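Local coordinates for putative amino acid binding protein (Streptococcus mutans, PDB 4C0R) that binds glutathione, here in its oxidized disulfide form, and probably delivers it to the cystine ABC importer TcyBC for uptake into the cell, at residues V92-K97 / D177-I182; G109-V114 / G155-K160; Q113-N118 / A146-N151. All coordinates share one frame; numbering follows the deposited sequence. Where two conformers were deposited one is given.

Contact 1: residues V92-K97 / D177-I182; sequences VLVVPK and DNLKVI
Strand 92-96 and strand 179-182 run antiparallel, their short axes 156° apart in direction and 4.5 Å apart at closest approach. Leu93 and Ile182 form one hydrogen-bonded pair, with Leu93 N to Ile182 O at 2.8 Å, and Val95 and Lys180 form the next, where Lys180 N reaches Val95 O at 2.9 Å almost along the C=O axis. Between them Val94 and Val181 make a non-hydrogen-bonded pair, and past Pro96 the pairing is carried on by Lys97 N, which donates to Asn178 O at 2.8 Å from above the carbonyl plane. On the face of Val94 and Val181 the contacts are apolar: Val94 CG1, anti to its backbone N, meets Leu179 CD1 at 4.0 Å, and Val92 CG2 lies against Val181 CB. Helix 145-153 covers Leu179 and Pro96, while helix 164-173 packs on Val92 and Val181. This is the mixed alpha/beta architecture of a periplasmic-binding-protein lobe, with strand 81-96 in the middle of three strands here, since Val92 and Val94 also bond through their backbones to Phe162 and Lys160. The face of Leu93, Val95, Lys180 and Ile182 has another character. There Val95 CG2, in the crowded position between N and the carbonyl carbon, lies against the aliphatic stem of Lys180, 3.6 Å from its CE; the two side chains point the same way. Ile182 CD1 closes on the same Val95 methyl. Phe159 touches Leu93 and Val95 from outside the pair. At the exposed end the extended chain of Lys97 passes along the backbone of Asn178, so that NZ lands in the carbonyl plane of Asp177, 2.6 Å from its O. Water 1 donates to both Lys97 O and Asn178 O.

Contact 2: residues G109-V114 / G155-K160; sequences GHSTQV and GKYDFK. With CD (cadmium ion), chain F; CD (cadmium ion), chain M; GDS (oxidized glutathione disulfide), chain C.
Lys160 NZ has three acceptors: the carboxylate oxygen OE6 of oxidized glutathione at 2.7 Å, the backbone oxygen Gln113 O at 3.0 Å and, outside the two segments, Gln148 OE1. Its chain starts anti to the backbone N and bends at chi2 (63°), which carries the ammonium over to strand 111-114. That strand and the loop leading into strand 160-163 run side by side in one lobe of a family 3 solute-binding protein, and only the Lys160 end reaches the pocket. Farther from the ligand, Asp158 and Ser111 are tied twice. Ser111 N donates to Asp158 OD2 from above the carboxylate plane, at 2.9 Å, and Asp158 N returns a bond to Ser111 O. The same carboxylate holds a cadmium ion through both oxygens, so OD2 is shared between metal and N-H, and the positive ion would be expected to favour its ionised form. His110 stands with its ring plane 88° from that carboxylate and gives NE2 to a second cadmium, which Asp100 also binds. Thr112 OG1, anti to its backbone N, donates to Phe159 O, and water 3 joins that oxygen to Gln113 N. Thr112 CB sits over one face of the Phe159 ring, displaced toward the rim, a CH-pi contact with the centroid at 3.7 Å. His110 CB lies at the edge of the same ring. Beside this, the Gln113 side chain crosses Tyr157 so that its amide lies nearly flat on the ring, the planes 7° apart; Gln113 OE1 accepts from Asn151 ND2. Gln113 CG makes a CH-pi contact 3.4 Å from the Tyr157 ring centroid, while Ser111 OG stands at that ring's edge, 3.6 Å from Tyr157 CD1.

Contact 3: residues Q113-N118 / A146-N151; sequences QVVQGN and AHQIRN. With CD (cadmium ion), chain G; GDS (oxidized glutathione disulfide), chain C.
Gln148 lays its extended side chain beside residues 113-115, with its amide oxygen OE1 3.4 Å from Gln113 CB and its amide nitrogen NE2 3.5 Å from the methyl Val115 CG2. CG is anti to the carbonyl carbon (chi1 -59°), and from there the chain reaches off helix 145-153 to the ligand. NE2 donates to OE6 of oxidized glutathione at 3.0 Å and also to Glu143 O, while OE1 is turned to Lys160; together these fix which way the amide is turned. One helical turn on, Asn151 ND2 donates to Gln113 OE1 at 2.9 Å, a straight bond (169°) that keeps Gln113 OE1 in the amide plane of Asn151 but approaches that oxygen from above its own carbonyl plane. Water 9 also donates to Gln113 OE1 and to Gln148 O, so two donors grip this buried oxygen. Val115 to Asn118 form a type II beta turn, closed by Asn118 N to Val115 O, an oxygen that receives Asn118 ND2 as well. The amide so held turns Asn118 OD1 to the ligand: N4 of the glutathione disulfide donates to it at 3.2 Å, and N5 adds a weak bond. The helix side chain thus takes a carboxylate oxygen of the ligand and the turn its amide nitrogens, as in the interlobe pocket of family 3 solute-binding proteins.

How the contacts relate
All three contacts belong to one lobe and lie on the same side of the chain's centre, yet their chemistry differs. Contact 1 is sheet pairing, apolar in its interior and running out to exposed charged ends; it does not reach the ligand. Contact 2 is partly buried and joins a strand to a loop by mixed polar and aromatic contacts, with metal ions at one end and the pocket at the other. Contact 3 is the fully buried one and mostly amide chemistry. Contacts 2 and 3 share strand 111-114 and both reach the glutathione disulfide. Contact 1 adjoins contact 2 where Pro96 packs on the backbone of Asp158, and contact 3 through Leu179 against Ile149.

Contact 1: residues V92-K97 / D177-I182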
loop_
_atom_site.group_PDB
_atom_site.type_symbol
_atom_site.label_atom_id
_atom_site.label_comp_id
_atom_site.label_asym_id
_atom_site.label_seq_id
_atom_site.Cartn_x
_atom_site.Cartn_y
_atom_site.Cartn_z
ATOM N N VAL A 92 -3.239 10.774 3.433
ATOM C CA VAL A 92 -3.851 11.602 4.481
ATOM C C VAL A 92 -2.949 11.681 5.733
ATOM O O VAL A 92 -2.061 10.867 5.956
ATOM C CB VAL A 92 -5.228 11.110 4.928
ATOM C CG1 VAL A 92 -6.170 11.156 3.807
ATOM C CG2 VAL A 92 -5.141 9.668 5.546
ATOM N N LEU A 93 -3.199 12.717 6.523
ATOM C CA LEU A 93 -2.660 12.910 7.808
ATOM C C LEU A 93 -3.738 12.474 8.797
ATOM O O LEU A 93 -4.852 12.976 8.766
ATOM C CB LEU A 93 -2.406 14.421 7.929
ATOM C CG LEU A 93 -1.708 15.117 9.042
ATOM C CD1 LEU A 93 -0.437 14.412 9.487
ATOM C CD2 LEU A 93 -1.406 16.534 8.541
ATOM N N VAL A 94 -3.425 11.522 9.654
ATOM C CA VAL A 94 -4.303 11.052 10.690
ATOM C C VAL A 94 -3.887 11.731 12.002
ATOM O O VAL A 94 -2.748 11.619 12.422
ATOM C CB VAL A 94 -4.171 9.538 10.900
ATOM C CG1 VAL A 94 -5.116 9.059 11.985
ATOM C CG2 VAL A 94 -4.422 8.806 9.565
ATOM N N VAL A 95 -4.827 12.433 12.608
ATOM C CA VAL A 95 -4.602 13.190 13.831
ATOM C C VAL A 95 -5.851 13.120 14.679
ATOM O O VAL A 95 -6.940 12.820 14.188
ATOM C CB VAL A 95 -4.330 14.710 13.548
ATOM C CG1 VAL A 95 -3.008 14.913 12.755
ATOM C CG2 VAL A 95 -5.518 15.333 12.842
ATOM N N PRO A 96 -5.696 13.391 15.982
ATOM C CA PRO A 96 -6.876 13.515 16.831
ATOM C C PRO A 96 -7.767 14.624 16.325
ATOM O O PRO A 96 -7.330 15.605 15.762
ATOM C CB PRO A 96 -6.257 13.890 18.189
ATOM C CG PRO A 96 -4.884 13.370 18.138
ATOM C CD PRO A 96 -4.446 13.611 16.714
ATOM N N LYS A 97 -9.077 14.464 16.506
ATOM C CA LYS A 97 -9.981 15.499 16.107
ATOM C C LYS A 97 -9.570 16.774 16.870
ATOM O O LYS A 97 -9.115 16.733 18.019
ATOM C CB LYS A 97 -11.401 15.076 16.473
ATOM C CG LYS A 97 -11.939 13.940 15.626
ATOM C CD LYS A 97 -13.337 13.561 16.104
ATOM C CE LYS A 97 -13.943 12.537 15.174
ATOM N NZ LYS A 97 -15.197 12.035 15.783
ATOM N N ASP A 177 -12.974 6.795 17.278
ATOM C CA ASP A 177 -13.833 7.934 16.986
ATOM C C ASP A 177 -13.247 9.262 17.411
ATOM O O ASP A 177 -13.860 10.298 17.212
ATOM C CB ASP A 177 -15.193 7.787 17.690
ATOM C CG ASP A 177 -15.081 7.195 19.057
ATOM O OD1 ASP A 177 -14.451 7.803 19.964
ATOM O OD2 ASP A 177 -15.683 6.112 19.266
ATOM N N ASN A 178 -12.060 9.247 17.979
ATOM C CA ASN A 178 -11.424 10.511 18.318
ATOM C C ASN A 178 -10.400 10.935 17.265
ATOM O O ASN A 178 -9.636 11.864 17.497
ATOM C CB ASN A 178 -10.761 10.410 19.671
ATOM C CG ASN A 178 -9.505 9.612 19.635
ATOM O OD1 ASN A 178 -9.426 8.567 18.953
ATOM N ND2 ASN A 178 -8.499 10.095 20.321
ATOM N N LEU A 179 -10.357 10.210 16.141
ATOM C CA LEU A 179 -9.404 10.529 15.072
ATOM C C LEU A 179 -10.115 11.058 13.859
ATOM O O LEU A 179 -11.292 10.734 13.602
ATOM C CB LEU A 179 -8.585 9.288 14.649
ATOM C CG LEU A 179 -7.650 8.675 15.703
ATOM C CD1 LEU A 179 -6.921 7.459 15.141
ATOM C CD2 LEU A 179 -6.677 9.733 16.201
ATOM N N LYS A 180 -9.397 11.850 13.087
ATOM C CA LYS A 180 -9.873 12.281 11.790
ATOM C C LYS A 180 -8.738 12.172 10.773
ATOM O O LYS A 180 -7.576 11.957 11.128
ATOM C CB LYS A 180 -10.355 13.713 11.857
ATOM C CG LYS A 180 -9.276 14.693 12.224
ATOM C CD LYS A 180 -9.775 16.110 12.114
ATOM C CE LYS A 180 -8.661 17.075 12.427
ATOM N NZ LYS A 180 -9.124 18.495 12.291
ATOM N N VAL A 181 -9.099 12.316 9.507
ATOM C CA VAL A 181 -8.155 12.341 8.434
ATOM C C VAL A 181 -8.212 13.681 7.705
ATOM O O VAL A 181 -9.271 14.306 7.572
ATOM C CB VAL A 181 -8.296 11.127 7.445
ATOM C CG1 VAL A 181 -8.388 9.800 8.200
ATOM C CG2 VAL A 181 -9.390 11.294 6.476
ATOM N N ILE A 182 -7.026 14.145 7.326
ATOM C CA ILE A 182 -6.826 15.354 6.569
ATOM C C ILE A 182 -6.173 14.987 5.246
ATOM O O ILE A 182 -5.080 14.420 5.230
ATOM C CB ILE A 182 -5.910 16.364 7.335
ATOM C CG1 ILE A 182 -6.582 16.768 8.658
ATOM C CG2 ILE A 182 -5.559 17.589 6.456
ATOM C CD1 ILE A 182 -5.606 17.482 9.594
HETATM O O HOH W 1 -9.860 14.196 19.612
#

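Contact 2: residues G109-V114 / G155-K160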
loop_
_atom_site.group_PDB
_atom_site.type_symbol
_atom_site.label_atom_id
_atom_site.label_comp_id
_atom_site.label_asym_id
_atom_site.label_seq_id
_atom_site.Cartn_x
_atom_site.Cartn_y
_atom_site.Cartn_z
ATOM N N GLY A 109 7.874 19.657 14.373
ATOM C CA GLY A 109 8.052 19.548 15.803
ATOM C C GLY A 109 7.301 18.427 16.516
ATOM O O GLY A 109 7.460 18.200 17.718
ATOM N N HIS A 110 6.456 17.705 15.769
ATOM C CA HIS A 110 5.639 16.656 16.329
ATOM C C HIS A 110 6.257 15.248 16.085
ATOM O O HIS A 110 7.217 15.094 15.326
ATOM C CB HIS A 110 4.255 16.756 15.722
ATOM C CG HIS A 110 3.434 17.911 16.222
ATOM N ND1 HIS A 110 3.306 19.090 15.514
ATOM C CD2 HIS A 110 2.602 18.027 17.294
ATOM C CE1 HIS A 110 2.467 19.896 16.144
ATOM N NE2 HIS A 110 2.014 19.271 17.217
ATOM N N SER A 111 5.697 14.263 16.756
ATOM C CA SER A 111 6.261 12.922 16.721
ATOM C C SER A 111 5.334 11.986 15.954
ATOM O O SER A 111 4.124 12.107 16.029
ATOM C CB SER A 111 6.493 12.418 18.148
ATOM O OG SER A 111 7.316 11.254 18.179
ATOM N N THR A 112 5.962 11.057 15.221
ATOM C CA THR A 112 5.246 10.080 14.430
ATOM C C THR A 112 6.041 8.787 14.422
ATOM O O THR A 112 7.225 8.763 14.717
ATOM C CB THR A 112 5.045 10.582 12.985
ATOM O OG1 THR A 112 4.151 9.679 12.344
ATOM C CG2 THR A 112 6.285 10.579 12.204
ATOM N N GLN A 113 5.361 7.719 14.058
ATOM C CA GLN A 113 5.961 6.425 13.840
ATOM C C GLN A 113 6.048 6.172 12.342
ATOM O O GLN A 113 5.156 6.598 11.569
ATOM C CB GLN A 113 5.151 5.333 14.488
ATOM C CG GLN A 113 5.302 5.338 16.060
ATOM C CD GLN A 113 4.566 4.172 16.702
ATOM O OE1 GLN A 113 3.360 4.065 16.639
ATOM N NE2 GLN A 113 5.317 3.278 17.307
ATOM N N VAL A 114 7.136 5.532 11.951
ATOM C CA VAL A 114 7.372 5.140 10.544
ATOM C C VAL A 114 7.982 3.758 10.482
ATOM O O VAL A 114 8.555 3.266 11.475
ATOM C CB VAL A 114 8.261 6.116 9.803
ATOM C CG1 VAL A 114 7.526 7.465 9.655
ATOM C CG2 VAL A 114 9.590 6.329 10.535
ATOM N N GLY A 155 -2.684 8.918 22.160
ATOM C CA GLY A 155 -1.759 9.975 22.483
ATOM C C GLY A 155 -0.298 9.651 22.607
ATOM O O GLY A 155 0.487 10.465 23.057
ATOM N N LYS A 156 0.119 8.465 22.181
ATOM C CA LYS A 156 1.498 8.116 22.292
ATOM C C LYS A 156 2.373 8.794 21.269
ATOM O O LYS A 156 3.587 8.974 21.457
ATOM C CB LYS A 156 1.671 6.595 22.132
ATOM C CG LYS A 156 1.048 5.823 23.249
ATOM C CD LYS A 156 1.518 4.382 23.184
ATOM N N TYR A 157 1.753 9.067 20.129
ATOM C CA TYR A 157 2.397 9.794 19.042
ATOM C C TYR A 157 1.380 10.777 18.522
ATOM O O TYR A 157 0.201 10.640 18.783
ATOM C CB TYR A 157 2.857 8.814 17.942
ATOM C CG TYR A 157 3.937 7.928 18.448
ATOM C CD1 TYR A 157 5.260 8.359 18.458
ATOM C CD2 TYR A 157 3.622 6.686 18.970
ATOM C CE1 TYR A 157 6.262 7.555 18.979
ATOM C CE2 TYR A 157 4.626 5.885 19.512
ATOM C CZ TYR A 157 5.918 6.324 19.499
ATOM O OH TYR A 157 6.900 5.520 20.037
ATOM N N ASP A 158 1.830 11.806 17.809
ATOM C CA ASP A 158 0.967 12.924 17.509
ATOM C C ASP A 158 0.171 12.831 16.200
ATOM O O ASP A 158 -0.887 13.425 16.075
ATOM C CB ASP A 158 1.811 14.194 17.433
ATOM C CG ASP A 158 2.574 14.506 18.745
ATOM O OD1 ASP A 158 2.057 14.185 19.831
ATOM O OD2 ASP A 158 3.676 15.090 18.616
ATOM N N PHE A 159 0.707 12.125 15.214
ATOM C CA PHE A 159 0.053 12.008 13.926
ATOM C C PHE A 159 0.578 10.773 13.220
ATOM O O PHE A 159 1.653 10.262 13.613
ATOM C CB PHE A 159 0.307 13.238 13.022
ATOM C CG PHE A 159 1.720 13.386 12.530
ATOM C CD1 PHE A 159 2.649 14.091 13.256
ATOM C CD2 PHE A 159 2.128 12.836 11.321
ATOM C CE1 PHE A 159 3.909 14.251 12.806
ATOM C CE2 PHE A 159 3.380 12.995 10.843
ATOM C CZ PHE A 159 4.307 13.718 11.604
ATOM N N LYS A 160 -0.133 10.338 12.167
ATOM C CA LYS A 160 0.386 9.291 11.264
ATOM C C LYS A 160 -0.044 9.641 9.835
ATOM O O LYS A 160 -1.211 9.881 9.579
ATOM C CB LYS A 160 -0.159 7.909 11.644
ATOM C CG LYS A 160 0.216 6.766 10.694
ATOM C CD LYS A 160 1.712 6.517 10.651
ATOM C CE LYS A 160 2.039 5.358 9.725
ATOM N NZ LYS A 160 3.493 5.142 9.593
HETATM CD CD CD F . 0.450 19.694 18.630
HETATM CD CD CD M . 3.693 15.579 20.928
HETATM C CD1 GDS C . 7.099 -4.063 9.378
HETATM N N2 GDS C . 5.899 -3.389 9.893
HETATM C CA2 GDS C . 4.666 -3.969 9.502
HETATM C C2 GDS C . 4.119 -5.108 10.289
HETATM O O2 GDS C . 3.312 -5.909 9.773
HETATM C CB2 GDS C . 3.873 -3.543 8.327
HETATM S SG2 GDS C . 4.509 -2.081 7.538
HETATM N N3 GDS C . 4.559 -5.244 11.661
HETATM C CA3 GDS C . 4.123 -6.397 12.448
HETATM C C3 GDS C . 5.362 -7.288 12.493
HETATM O OE3 GDS C . 5.650 -7.954 13.536
HETATM O OE4 GDS C . 6.150 -7.388 11.509
HETATM N N4 GDS C . 2.879 0.304 6.061
HETATM C CA4 GDS C . 2.562 1.025 7.271
HETATM C C4 GDS C . 3.524 2.143 7.474
HETATM O OE5 GDS C . 4.188 2.629 6.508
HETATM O OE6 GDS C . 3.599 2.622 8.639
HETATM C C5 GDS C . 2.114 -0.861 5.741
HETATM O O5 GDS C . 1.184 -1.203 6.469
HETATM C CA5 GDS C . 2.605 -1.590 4.572
HETATM N N5 GDS C . 3.113 -0.866 3.481
HETATM C CB5 GDS C . 3.254 -2.894 4.902
HETATM S SG5 GDS C . 4.895 -2.572 5.605
HETATM C CA6 GDS C . 3.404 2.872 0.609
HETATM C C6 GDS C . 4.656 2.326 -0.057
HETATM O OE7 GDS C . 5.745 2.369 0.578
HETATM O OE8 GDS C . 4.609 1.826 -1.207
HETATM N N6 GDS C . 2.345 2.919 -0.416
HETATM C CB6 GDS C . 3.014 2.049 1.783
HETATM C CG6 GDS C . 3.120 0.551 1.419
HETATM C CD6 GDS C . 2.375 -0.214 2.493
HETATM O O6 GDS C . 1.144 -0.339 2.563
HETATM O O HOH W 2 5.842 10.775 20.732
HETATM O O HOH W 3 2.444 7.597 14.001
HETATM O O HOH W 4 8.456 3.509 17.755
HETATM O O HOH W 5 1.145 21.141 20.336
HETATM O O HOH W 6 4.236 13.094 21.403
HETATM O O HOH W 7 4.898 17.128 20.374
#

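Contact 3: residues Q113-N118 / A146-N151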
loop_
_atom_site.group_PDB
_atom_site.type_symbol
_atom_site.label_atom_id
_atom_site.label_comp_id
_atom_site.label_asym_id
_atom_site.label_seq_id
_atom_site.Cartn_x
_atom_site.Cartn_y
_atom_site.Cartn_z
ATOM N N GLN A 113 5.361 7.719 14.058
ATOM C CA GLN A 113 5.961 6.425 13.840
ATOM C C GLN A 113 6.048 6.172 12.342
ATOM O O GLN A 113 5.156 6.598 11.569
ATOM C CB GLN A 113 5.151 5.333 14.488
ATOM C CG GLN A 113 5.302 5.338 16.060
ATOM C CD GLN A 113 4.566 4.172 16.702
ATOM O OE1 GLN A 113 3.360 4.065 16.639
ATOM N NE2 GLN A 113 5.317 3.278 17.307
ATOM N N VAL A 114 7.136 5.532 11.951
ATOM C CA VAL A 114 7.372 5.140 10.544
ATOM C C VAL A 114 7.982 3.758 10.482
ATOM O O VAL A 114 8.555 3.266 11.475
ATOM C CB VAL A 114 8.261 6.116 9.803
ATOM C CG1 VAL A 114 7.526 7.465 9.655
ATOM C CG2 VAL A 114 9.590 6.329 10.535
ATOM N N VAL A 115 7.835 3.131 9.320
ATOM C CA VAL A 115 8.418 1.818 9.046
ATOM C C VAL A 115 9.397 1.913 7.890
ATOM O O VAL A 115 9.056 2.375 6.819
ATOM C CB VAL A 115 7.349 0.796 8.736
ATOM C CG1 VAL A 115 8.000 -0.565 8.382
ATOM C CG2 VAL A 115 6.410 0.620 9.897
ATOM N N GLN A 116 10.664 1.524 8.136
ATOM C CA GLN A 116 11.702 1.602 7.120
ATOM C C GLN A 116 11.246 1.017 5.781
ATOM O O GLN A 116 10.606 -0.030 5.728
ATOM C CB GLN A 116 13.003 0.914 7.597
ATOM N N GLY A 117 11.586 1.730 4.726
ATOM C CA GLY A 117 11.350 1.277 3.363
ATOM C C GLY A 117 9.972 1.674 2.865
ATOM O O GLY A 117 9.684 1.435 1.685
ATOM N N ASN A 118 9.121 2.267 3.711
ATOM C CA ASN A 118 7.848 2.774 3.200
ATOM C C ASN A 118 8.015 4.209 2.698
ATOM O O ASN A 118 8.916 4.942 3.168
ATOM C CB ASN A 118 6.755 2.726 4.264
ATOM C CG ASN A 118 6.274 1.313 4.520
ATOM O OD1 ASN A 118 5.263 0.863 3.960
ATOM N ND2 ASN A 118 7.004 0.584 5.341
ATOM N N ALA A 146 -2.329 -0.555 11.962
ATOM C CA ALA A 146 -3.428 -0.351 12.908
ATOM C C ALA A 146 -2.874 -0.007 14.300
ATOM O O ALA A 146 -3.445 0.789 15.003
ATOM C CB ALA A 146 -4.311 -1.588 12.954
ATOM N N HIS A 147 -1.771 -0.652 14.680
ATOM C CA HIS A 147 -1.120 -0.435 15.965
ATOM C C HIS A 147 -0.707 1.054 16.041
ATOM O O HIS A 147 -0.850 1.697 17.070
ATOM C CB HIS A 147 0.109 -1.350 16.068
ATOM C CG HIS A 147 0.775 -1.357 17.411
ATOM N ND1 HIS A 147 0.314 -2.114 18.472
ATOM C CD2 HIS A 147 1.867 -0.689 17.873
ATOM C CE1 HIS A 147 1.100 -1.927 19.522
ATOM N NE2 HIS A 147 2.044 -1.060 19.189
ATOM N N GLN A 148 -0.142 1.561 14.948
ATOM C CA GLN A 148 0.365 2.913 14.937
ATOM C C GLN A 148 -0.794 3.896 14.970
ATOM O O GLN A 148 -0.724 4.928 15.695
ATOM C CB GLN A 148 1.238 3.178 13.727
ATOM C CG GLN A 148 2.488 2.260 13.580
ATOM C CD GLN A 148 3.192 2.567 12.278
ATOM O OE1 GLN A 148 3.543 3.681 12.041
ATOM N NE2 GLN A 148 3.367 1.571 11.435
ATOM N N ILE A 149 -1.867 3.596 14.243
ATOM C CA ILE A 149 -3.037 4.458 14.248
ATOM C C ILE A 149 -3.686 4.505 15.637
ATOM O O ILE A 149 -3.986 5.581 16.176
ATOM C CB ILE A 149 -4.021 4.093 13.130
ATOM C CG1 ILE A 149 -3.372 4.413 11.794
ATOM C CG2 ILE A 149 -5.363 4.806 13.306
ATOM C CD1 ILE A 149 -4.191 4.016 10.599
ATOM N N ARG A 150 -3.839 3.346 16.262
ATOM C CA ARG A 150 -4.308 3.312 17.645
ATOM C C ARG A 150 -3.395 4.112 18.590
ATOM O O ARG A 150 -3.876 4.762 19.501
ATOM C CB ARG A 150 -4.429 1.871 18.114
ATOM C CG ARG A 150 -5.145 1.703 19.419
ATOM C CD ARG A 150 -5.291 0.230 19.741
ATOM N NE ARG A 150 -6.169 -0.430 18.794
ATOM C CZ ARG A 150 -7.479 -0.487 18.972
ATOM N NH1 ARG A 150 -8.035 0.065 20.044
ATOM N NH2 ARG A 150 -8.225 -1.101 18.082
ATOM N N ASN A 151 -2.081 4.070 18.393
ATOM C CA ASN A 151 -1.144 4.844 19.229
ATOM C C ASN A 151 -1.388 6.356 19.109
ATOM O O ASN A 151 -1.177 7.115 20.060
ATOM C CB ASN A 151 0.296 4.609 18.832
ATOM C CG ASN A 151 0.870 3.339 19.429
ATOM O OD1 ASN A 151 0.303 2.746 20.361
ATOM N ND2 ASN A 151 2.003 2.917 18.900
HETATM CD CD CD G . -1.439 -3.557 18.241
HETATM C CD1 GDS C . 7.099 -4.063 9.378
HETATM N N2 GDS C . 5.899 -3.389 9.893
HETATM C CA2 GDS C . 4.666 -3.969 9.502
HETATM C C2 GDS C . 4.119 -5.108 10.289
HETATM O O2 GDS C . 3.312 -5.909 9.773
HETATM C CB2 GDS C . 3.873 -3.543 8.327
HETATM S SG2 GDS C . 4.509 -2.081 7.538
HETATM N N3 GDS C . 4.559 -5.244 11.661
HETATM C CA3 GDS C . 4.123 -6.397 12.448
HETATM C C3 GDS C . 5.362 -7.288 12.493
HETATM O OE3 GDS C . 5.650 -7.954 13.536
HETATM O OE4 GDS C . 6.150 -7.388 11.509
HETATM N N4 GDS C . 2.879 0.304 6.061
HETATM C CA4 GDS C . 2.562 1.025 7.271
HETATM C C4 GDS C . 3.524 2.143 7.474
HETATM O OE5 GDS C . 4.188 2.629 6.508
HETATM O OE6 GDS C . 3.599 2.622 8.639
HETATM C C5 GDS C . 2.114 -0.861 5.741
HETATM O O5 GDS C . 1.184 -1.203 6.469
HETATM C CA5 GDS C . 2.605 -1.590 4.572
HETATM N N5 GDS C . 3.113 -0.866 3.481
HETATM C CB5 GDS C . 3.254 -2.894 4.902
HETATM S SG5 GDS C . 4.895 -2.572 5.605
HETATM C CA6 GDS C . 3.404 2.872 0.609
HETATM C C6 GDS C . 4.656 2.326 -0.057
HETATM O OE7 GDS C . 5.745 2.369 0.578
HETATM O OE8 GDS C . 4.609 1.826 -1.207
HETATM N N6 GDS C . 2.345 2.919 -0.416
HETATM C CB6 GDS C . 3.014 2.049 1.783
HETATM C CG6 GDS C . 3.120 0.551 1.419
HETATM C CD6 GDS C . 2.375 -0.214 2.493
HETATM O O6 GDS C . 1.144 -0.339 2.563
HETATM O O HOH W 8 4.683 0.898 19.340
HETATM O O HOH W 9 1.729 6.134 16.172
HETATM O O HOH W 10 -3.009 -3.324 16.215
HETATM O O HOH W 11 -2.574 -1.995 19.376
#